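Local atomic coordinates of DNA-dependent metalloprotease SPRTN (Homo sapiens, PDB entry 6MDW), a protein that cleaves proteins covalently cross-linked to DNA during DNA synthesis, acting as a DNA-dependent zinc metalloendopeptidase that maintains genomic integrity. Residues G66-R71 against I94-F99; I70-P75 against E87-E92. All coordinates share one frame; numbering follows the deposited sequence. Where two conformers were deposited one is given.

Contacts 1 and 2 are successive parts of one interface in the SprT-like protease domain, between strand 68-73 and helix 82-100. Because the two elements run antiparallel, residues further along the strand meet residues further back on the helix. The centres of the contacts lie about 12 Å apart, and Ile-70 serves both, its CD1 reaching Ala-96 as well as Glu-92, its CG2 packing on Glu-92. Contact 1 is partly buried and contains the zinc ligand His-95; contact 2 is wholly buried and contains the zinc ligand His-91 and the active-site Glu-92. The side chain of Ile-70 lies about 4 Å from that of Glu-92 and about 9 Å from that of His-91.

Contact 1 of 2, residues G66-R71 against I94-F99; sequences GMCSIR and IHAYLF. With ZN (zinc ion), chain F.
Cys-68 and Ala-96 mark the closest backbone approach, their CA atoms 6.5 Å apart, where strand 68-71 runs almost exactly antiparallel to helix 94-99. The segment axes come within 9.2 Å at an angle of 174°, and no hydrogen bond joins them; the contact is made largely by side chains, with backbone atoms of Gly-66 and Met-67 against the Phe-99 ring. Cys-68 points its side chain at the helix. Its SG sits 3.6 Å from Ala-96 CB, a methyl small enough to be consistent with so near an approach. Two residues along the strand, Ile-70 reaches the same methyl with the end of its longer branch, CD1 lying 4.2 Å from Ala-96 CB. Phe-99, one turn further along the helix, closes the other end of the contact. Its CG stands anti to the backbone N (chi1 168°), and the ring reaches across to the strand and the loop before it. Cys-68 CB lies 3.9 Å from Phe-99 CD2, while the sulfur makes a looser, oblique sulfur-aromatic contact, SG being 5.4 Å from the centroid of the Phe-99 ring and 49° off its normal. The far end of the ring meets the poorly ordered Gly-66, whose N is 3.8 Å from Phe-99 CZ. An alanine in place of Phe-99 would probably leave a gap beside Cys-68 CB and deprive the loop at Gly-66 of its neighbour on the helix. The ring also meets that of Tyr-61 on strand 57-61. His-95 directs its imidazole to the catalytic zinc, with NE2 2.1 Å from the metal; His-91 and His-110 supply further ligands. This is the HExxH helix of a zinc metalloprotease, packed against the sheet of the SprT-like domain.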
ATOM      1  N   GLY A  66      -1.800 -10.188  14.406  1.00 70.42           N
ATOM      2  CA  GLY A  66      -1.977 -11.373  13.572  1.00 64.09           C
ATOM      3  C   GLY A  66      -1.117 -11.322  12.318  1.00 63.91           C
ATOM      4  O   GLY A  66       0.003 -10.792  12.333  1.00 48.70           O
ATOM      5  N   MET A  67      -1.645 -11.884  11.223  1.00 56.49           N
ATOM      6  CA  MET A  67      -0.950 -11.933   9.936  1.00 39.93           C
ATOM      7  C   MET A  67      -1.253 -10.657   9.132  1.00 33.09           C
ATOM      8  O   MET A  67      -2.389 -10.199   9.069  1.00 30.72           O
ATOM      9  CB  MET A  67      -1.361 -13.180   9.146  1.00 52.48           C
ATOM     10  CG  MET A  67      -0.958 -14.484   9.833  1.00 69.42           C
ATOM     11  SD  MET A  67       0.791 -14.527  10.341  1.00 82.46           S
ATOM     12  CE  MET A  67       0.766 -15.819  11.584  1.00 63.09           C
ATOM     13  N   CYS A  68      -0.207 -10.094   8.521  1.00 18.75           N
ATOM     14  CA  CYS A  68      -0.306  -8.913   7.672  1.00 17.00           C
ATOM     15  C   CYS A  68       0.154  -9.286   6.257  1.00 14.29           C
ATOM     16  O   CYS A  68       1.139 -10.020   6.085  1.00 14.80           O
ATOM     17  CB  CYS A  68       0.539  -7.777   8.247  1.00 26.18           C
ATOM     18  SG  CYS A  68       0.579  -6.315   7.195  1.00 29.00           S
ATOM     19  N   SER A  69      -0.598  -8.822   5.244  1.00 12.19           N
ATOM     20  CA  SER A  69      -0.342  -9.099   3.831  0.50 13.66           C
ATOM     21  C   SER A  69      -0.123  -7.763   3.110  1.00 12.36           C
ATOM     22  O   SER A  69      -0.840  -6.792   3.406  1.00 17.24           O
ATOM     23  CB  SER A  69      -1.502  -9.850   3.198  0.50 14.25           C
ATOM     24  OG  SER A  69      -1.602 -11.192   3.682  0.50 18.26           O
ATOM     25  N   ILE A  70       0.843  -7.726   2.193  1.00  8.98           N
ATOM     26  CA  ILE A  70       1.039  -6.590   1.303  1.00  8.04           C
ATOM     27  C   ILE A  70       0.849  -7.094  -0.123  1.00  8.50           C
ATOM     28  O   ILE A  70       1.352  -8.171  -0.472  1.00  7.56           O
ATOM     29  CB  ILE A  70       2.448  -5.991   1.488  1.00  7.55           C
ATOM     30  CG1 ILE A  70       2.635  -5.447   2.901  1.00  9.96           C
ATOM     31  CG2 ILE A  70       2.796  -4.955   0.410  1.00  8.58           C
ATOM     32  CD1 ILE A  70       4.088  -5.036   3.195  1.00  8.89           C
ATOM     33  N   ARG A  71       0.178  -6.285  -0.959  1.00  8.74           N
ATOM     34  CA  ARG A  71      -0.021  -6.546  -2.357  0.50  9.45           C
ATOM     35  C   ARG A  71       0.460  -5.341  -3.164  1.00  9.09           C
ATOM     36  O   ARG A  71       0.140  -4.212  -2.749  1.00  9.57           O
ATOM     37  CB  ARG A  71      -1.508  -6.794  -2.612  0.50 13.15           C
ATOM     38  CG  ARG A  71      -2.089  -7.847  -1.689  0.50 14.16           C
ATOM     39  CD  ARG A  71      -1.533  -9.187  -2.096  0.50 15.67           C
ATOM     40  NE  ARG A  71      -2.189 -10.258  -1.378  0.50 16.17           N
ATOM     41  CZ  ARG A  71      -1.631 -10.963  -0.405  0.50 14.19           C
ATOM     42  NH1 ARG A  71      -0.444 -10.631   0.068  0.50 11.45           N
ATOM     43  NH2 ARG A  71      -2.251 -12.033   0.061  0.50 18.24           N
ATOM     44  N   ILE A  94       5.903   0.227   6.051  1.00  6.05           N
ATOM     45  CA  ILE A  94       5.740   1.076   7.224  1.00  6.64           C
ATOM     46  C   ILE A  94       4.368   0.825   7.846  1.00  6.16           C
ATOM     47  O   ILE A  94       4.233   0.619   9.041  1.00  7.07           O
ATOM     48  CB  ILE A  94       5.929   2.568   6.897  1.00  6.06           C
ATOM     49  CG1 ILE A  94       7.364   2.844   6.435  1.00  6.66           C
ATOM     50  CG2 ILE A  94       5.591   3.370   8.125  1.00  7.51           C
ATOM     51  CD1 ILE A  94       7.533   4.230   5.897  1.00  8.02           C
ATOM     52  N   HIS A  95       3.319   0.801   7.022  1.00  6.54           N
ATOM     53  CA  HIS A  95       1.990   0.450   7.557  1.00  6.67           C
ATOM     54  C   HIS A  95       2.049  -0.916   8.241  1.00  8.25           C
ATOM     55  O   HIS A  95       1.474  -1.118   9.323  1.00  8.07           O
ATOM     56  CB  HIS A  95       0.945   0.421   6.438  1.00  6.86           C
ATOM     57  CG  HIS A  95       0.514   1.757   5.912  1.00  6.99           C
ATOM     58  ND1 HIS A  95       0.094   2.816   6.711  1.00  8.57           N
ATOM     59  CD2 HIS A  95       0.403   2.179   4.633  1.00  8.79           C
ATOM     60  CE1 HIS A  95      -0.235   3.829   5.908  1.00  9.50           C
ATOM     61  NE2 HIS A  95      -0.039   3.471   4.631  1.00  8.94           N
ATOM     62  N   ALA A  96       2.679  -1.883   7.600  1.00  6.07           N
ATOM     63  CA  ALA A  96       2.775  -3.227   8.182  1.00  7.40           C
ATOM     64  C   ALA A  96       3.513  -3.157   9.535  1.00  8.57           C
ATOM     65  O   ALA A  96       3.135  -3.834  10.483  1.00  9.05           O
ATOM     66  CB  ALA A  96       3.471  -4.154   7.233  1.00  7.60           C
ATOM     67  N   TYR A  97       4.621  -2.406   9.599  1.00  7.56           N
ATOM     68  CA  TYR A  97       5.387  -2.335  10.828  1.00  7.84           C
ATOM     69  C   TYR A  97       4.548  -1.753  11.963  1.00  8.84           C
ATOM     70  O   TYR A  97       4.620  -2.248  13.101  1.00  9.56           O
ATOM     71  CB  TYR A  97       6.643  -1.485  10.625  1.00  8.10           C
ATOM     72  CG  TYR A  97       7.523  -1.450  11.851  1.00  8.97           C
ATOM     73  CD1 TYR A  97       8.430  -2.456  12.063  1.00  8.81           C
ATOM     74  CD2 TYR A  97       7.467  -0.412  12.758  1.00 10.28           C
ATOM     75  CE1 TYR A  97       9.254  -2.468  13.175  1.00  8.92           C
ATOM     76  CE2 TYR A  97       8.257  -0.422  13.898  1.00 10.19           C
ATOM     77  CZ  TYR A  97       9.172  -1.441  14.083  1.00  9.98           C
ATOM     78  OH  TYR A  97       9.960  -1.465  15.221  1.00 12.04           O
ATOM     79  N   LEU A  98       3.783  -0.688  11.693  1.00  8.64           N
ATOM     80  CA  LEU A  98       2.941  -0.081  12.715  1.00  8.80           C
ATOM     81  C   LEU A  98       1.862  -1.060  13.170  1.00 12.42           C
ATOM     82  O   LEU A  98       1.531  -1.096  14.349  1.00 12.74           O
ATOM     83  CB  LEU A  98       2.371   1.246  12.214  1.00 10.38           C
ATOM     84  CG  LEU A  98       3.407   2.325  11.926  1.00 13.12           C
ATOM     85  CD1 LEU A  98       2.750   3.568  11.368  1.00 15.79           C
ATOM     86  CD2 LEU A  98       4.183   2.693  13.177  1.00 14.24           C
ATOM     87  N   PHE A  99       1.361  -1.904  12.269  1.00  8.99           N
ATOM     88  CA  PHE A  99       0.383  -2.923  12.640  1.00 10.42           C
ATOM     89  C   PHE A  99       1.033  -3.981  13.553  1.00 12.46           C
ATOM     90  O   PHE A  99       0.477  -4.310  14.648  1.00 14.58           O
ATOM     91  CB  PHE A  99      -0.268  -3.560  11.400  1.00 11.03           C
ATOM     92  CG  PHE A  99      -1.058  -4.801  11.732  1.00 17.42           C
ATOM     93  CD1 PHE A  99      -2.320  -4.690  12.296  1.00 23.16           C
ATOM     94  CD2 PHE A  99      -0.527  -6.062  11.529  1.00 21.89           C
ATOM     95  CE1 PHE A  99      -3.048  -5.828  12.609  1.00 22.06           C
ATOM     96  CE2 PHE A  99      -1.255  -7.197  11.850  1.00 30.09           C
ATOM     97  CZ  PHE A  99      -2.503  -7.073  12.403  1.00 27.10           C
TER
HETATM   98 ZN    ZN F 805      -0.576   4.653   2.983  1.00 11.10          ZN

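Contact 2 of 2, residues I70-P75 against E87-E92. With ZN (zinc ion), chain F.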
ATOM      1  N   ILE A  70       0.843  -7.726   2.193  1.00  8.98           N
ATOM      2  CA  ILE A  70       1.039  -6.590   1.303  1.00  8.04           C
ATOM      3  C   ILE A  70       0.849  -7.094  -0.123  1.00  8.50           C
ATOM      4  O   ILE A  70       1.352  -8.171  -0.472  1.00  7.56           O
ATOM      5  CB  ILE A  70       2.448  -5.991   1.488  1.00  7.55           C
ATOM      6  CG1 ILE A  70       2.635  -5.447   2.901  1.00  9.96           C
ATOM      7  CG2 ILE A  70       2.796  -4.955   0.410  1.00  8.58           C
ATOM      8  CD1 ILE A  70       4.088  -5.036   3.195  1.00  8.89           C
ATOM      9  N   ARG A  71       0.178  -6.285  -0.959  1.00  8.74           N
ATOM     10  CA  ARG A  71      -0.021  -6.546  -2.357  0.50  9.45           C
ATOM     11  C   ARG A  71       0.460  -5.341  -3.164  1.00  9.09           C
ATOM     12  O   ARG A  71       0.140  -4.212  -2.749  1.00  9.57           O
ATOM     13  CB  ARG A  71      -1.508  -6.794  -2.612  0.50 13.15           C
ATOM     14  CG  ARG A  71      -2.089  -7.847  -1.689  0.50 14.16           C
ATOM     15  CD  ARG A  71      -1.533  -9.187  -2.096  0.50 15.67           C
ATOM     16  NE  ARG A  71      -2.189 -10.258  -1.378  0.50 16.17           N
ATOM     17  CZ  ARG A  71      -1.631 -10.963  -0.405  0.50 14.19           C
ATOM     18  NH1 ARG A  71      -0.444 -10.631   0.068  0.50 11.45           N
ATOM     19  NH2 ARG A  71      -2.251 -12.033   0.061  0.50 18.24           N
ATOM     20  N   LEU A  72       1.197  -5.608  -4.239  1.00  8.59           N
ATOM     21  CA  LEU A  72       1.703  -4.595  -5.162  0.50  7.23           C
ATOM     22  C   LEU A  72       1.048  -4.826  -6.524  1.00  8.75           C
ATOM     23  O   LEU A  72       0.983  -5.980  -6.991  1.00  9.12           O
ATOM     24  CB  LEU A  72       3.224  -4.710  -5.312  0.50  6.79           C
ATOM     25  CG  LEU A  72       4.045  -4.232  -4.114  0.50  7.95           C
ATOM     26  CD1 LEU A  72       5.501  -4.500  -4.334  0.50  9.14           C
ATOM     27  CD2 LEU A  72       3.859  -2.752  -3.852  0.50  6.50           C
ATOM     28  N   SER A  73       0.610  -3.743  -7.177  1.00  7.89           N
ATOM     29  CA  SER A  73      -0.082  -3.821  -8.461  1.00  8.56           C
ATOM     30  C   SER A  73       0.908  -4.084  -9.589  1.00 10.43           C
ATOM     31  O   SER A  73       1.674  -3.188  -9.964  1.00  8.28           O
ATOM     32  CB  SER A  73      -0.831  -2.546  -8.694  1.00  9.68           C
ATOM     33  OG  SER A  73      -1.377  -2.558  -9.993  1.00 10.38           O
ATOM     34  N   GLU A  74       0.869  -5.273 -10.191  1.00  9.75           N
ATOM     35  CA  GLU A  74       1.619  -5.523 -11.380  1.00 11.91           C
ATOM     36  C   GLU A  74       1.131  -4.577 -12.474  1.00 11.49           C
ATOM     37  O   GLU A  74       1.952  -3.951 -13.124  1.00 13.31           O
ATOM     38  CB  GLU A  74       1.582  -7.006 -11.775  1.00 16.24           C
ATOM     39  CG  GLU A  74       2.498  -7.344 -12.924  1.00 23.14           C
ATOM     40  CD  GLU A  74       2.829  -8.820 -13.101  1.00 41.74           C
ATOM     41  OE1 GLU A  74       2.948  -9.539 -12.084  1.00 46.53           O
ATOM     42  OE2 GLU A  74       2.991  -9.237 -14.259  1.00 45.42           O
ATOM     43  N   PRO A  75      -0.186  -4.396 -12.736  1.00 12.96           N
ATOM     44  CA  PRO A  75      -0.608  -3.455 -13.785  1.00 17.61           C
ATOM     45  C   PRO A  75      -0.021  -2.040 -13.646  1.00 12.91           C
ATOM     46  O   PRO A  75       0.393  -1.448 -14.656  1.00 15.27           O
ATOM     47  CB  PRO A  75      -2.135  -3.424 -13.627  1.00 19.30           C
ATOM     48  CG  PRO A  75      -2.461  -4.793 -13.087  1.00 19.12           C
ATOM     49  CD  PRO A  75      -1.333  -5.083 -12.118  1.00 15.37           C
ATOM     50  N   GLU A  87       9.575   2.574  -3.536  1.00  6.67           N
ATOM     51  CA  GLU A  87       8.926   3.543  -2.669  1.00  7.25           C
ATOM     52  C   GLU A  87       7.516   3.069  -2.283  1.00  6.70           C
ATOM     53  O   GLU A  87       7.068   3.284  -1.155  1.00  8.00           O
ATOM     54  CB  GLU A  87       8.928   4.948  -3.273  1.00  7.82           C
ATOM     55  CG  GLU A  87      10.320   5.536  -3.313  1.00  8.62           C
ATOM     56  CD  GLU A  87      10.491   6.849  -4.045  1.00 11.72           C
ATOM     57  OE1 GLU A  87       9.590   7.239  -4.816  1.00 12.96           O
ATOM     58  OE2 GLU A  87      11.608   7.449  -3.919  1.00 11.30           O
ATOM     59  N   THR A  88       6.823   2.387  -3.200  1.00  5.64           N
ATOM     60  CA  THR A  88       5.492   1.859  -2.880  1.00  6.66           C
ATOM     61  C   THR A  88       5.630   0.740  -1.834  1.00  6.25           C
ATOM     62  O   THR A  88       4.909   0.693  -0.836  1.00  6.98           O
ATOM     63  CB  THR A  88       4.743   1.355  -4.128  1.00  7.60           C
ATOM     64  OG1 THR A  88       4.622   2.454  -5.042  1.00  8.65           O
ATOM     65  CG2 THR A  88       3.390   0.799  -3.754  1.00  8.14           C
ATOM     66  N   LEU A  89       6.590  -0.171  -2.061  1.00  6.60           N
ATOM     67  CA  LEU A  89       6.766  -1.296  -1.149  1.00  6.85           C
ATOM     68  C   LEU A  89       7.125  -0.756   0.239  1.00  6.08           C
ATOM     69  O   LEU A  89       6.594  -1.223   1.240  1.00  6.80           O
ATOM     70  CB  LEU A  89       7.869  -2.213  -1.680  1.00  7.54           C
ATOM     71  CG  LEU A  89       8.301  -3.347  -0.741  1.00  8.99           C
ATOM     72  CD1 LEU A  89       7.160  -4.231  -0.317  1.00  8.47           C
ATOM     73  CD2 LEU A  89       9.406  -4.170  -1.363  1.00  9.31           C
ATOM     74  N   LEU A  90       8.052   0.221   0.289  1.00  6.65           N
ATOM     75  CA  LEU A  90       8.523   0.700   1.608  1.00  7.34           C
ATOM     76  C   LEU A  90       7.369   1.387   2.345  1.00  6.05           C
ATOM     77  O   LEU A  90       7.228   1.246   3.551  1.00  6.95           O
ATOM     78  CB  LEU A  90       9.742   1.601   1.431  1.00  6.54           C
ATOM     79  CG  LEU A  90      11.038   0.866   1.144  1.00  7.07           C
ATOM     80  CD1 LEU A  90      12.090   1.849   0.700  1.00  7.60           C
ATOM     81  CD2 LEU A  90      11.489   0.027   2.335  1.00  8.79           C
ATOM     82  N   HIS A  91       6.532   2.144   1.610  1.00  5.60           N
ATOM     83  CA  HIS A  91       5.353   2.759   2.195  1.00  6.99           C
ATOM     84  C   HIS A  91       4.454   1.706   2.853  1.00  6.17           C
ATOM     85  O   HIS A  91       4.066   1.840   4.006  1.00  5.78           O
ATOM     86  CB  HIS A  91       4.605   3.556   1.119  1.00  7.48           C
ATOM     87  CG  HIS A  91       3.345   4.219   1.559  1.00  7.54           C
ATOM     88  ND1 HIS A  91       3.190   5.605   1.528  1.00  8.93           N
ATOM     89  CD2 HIS A  91       2.166   3.715   2.003  1.00  9.51           C
ATOM     90  CE1 HIS A  91       1.972   5.897   1.962  1.00  8.03           C
ATOM     91  NE2 HIS A  91       1.325   4.765   2.275  1.00  7.98           N
ATOM     92  N   GLU A  92       4.154   0.638   2.111  1.00  6.00           N
ATOM     93  CA  GLU A  92       3.322  -0.420   2.648  1.00  6.06           C
ATOM     94  C   GLU A  92       3.987  -1.106   3.847  1.00  6.26           C
ATOM     95  O   GLU A  92       3.323  -1.461   4.809  1.00  7.47           O
ATOM     96  CB  GLU A  92       2.980  -1.478   1.591  1.00  6.88           C
ATOM     97  CG  GLU A  92       2.221  -0.926   0.392  1.00 10.44           C
ATOM     98  CD  GLU A  92       0.996  -0.121   0.747  1.00 14.14           C
ATOM     99  OE1 GLU A  92       0.312  -0.403   1.755  1.00 13.37           O
ATOM    100  OE2 GLU A  92       0.732   0.848  -0.011  1.00 26.11           O
TER
HETATM  101 ZN    ZN F 805      -0.576   4.653   2.983  1.00 11.10          ZN
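The CG2 methyl of Ile-70 overlaps the aliphatic base of Glu-92, lying 3.7 Å from Glu-92 CB, and the two side chains cross obliquely. Glu-92 is the active-site glutamate of the HExxH motif, and the strand therefore packs against the aliphatic stem of a catalytic side chain. The Glu-92 chain bends at chi2 (-52°), which turns CD out of line with the stem that touches Ile-70, and the carboxylate OE2 stands 5.0 Å from the zinc. One turn back on the helix, Thr-88 meets Leu-72 of the strand, the two side chains passing alongside each other and pointing opposite ways. Leu-72 CD2 comes within 3.6 Å of Thr-88 CG2. Thr-88 CG2 is anti to its own backbone N, while OG1 hydrogen-bonds to Asp-84 O. The other branch of Leu-72 lies against Leu-89, CD1 being 4.2 Å from Leu-89 CB. Both Leu-72 contacts belong to one of two modelled conformers and are less certain for the other. Leu-89 also touches Leu-28 and Phe-32, joining the strand and this helix to helix 25-36. The imidazole of His-91 is fixed at both nitrogens: ND1 hydrogen-bonds to Thr-130 O, and NE2 binds the zinc at 2.0 Å.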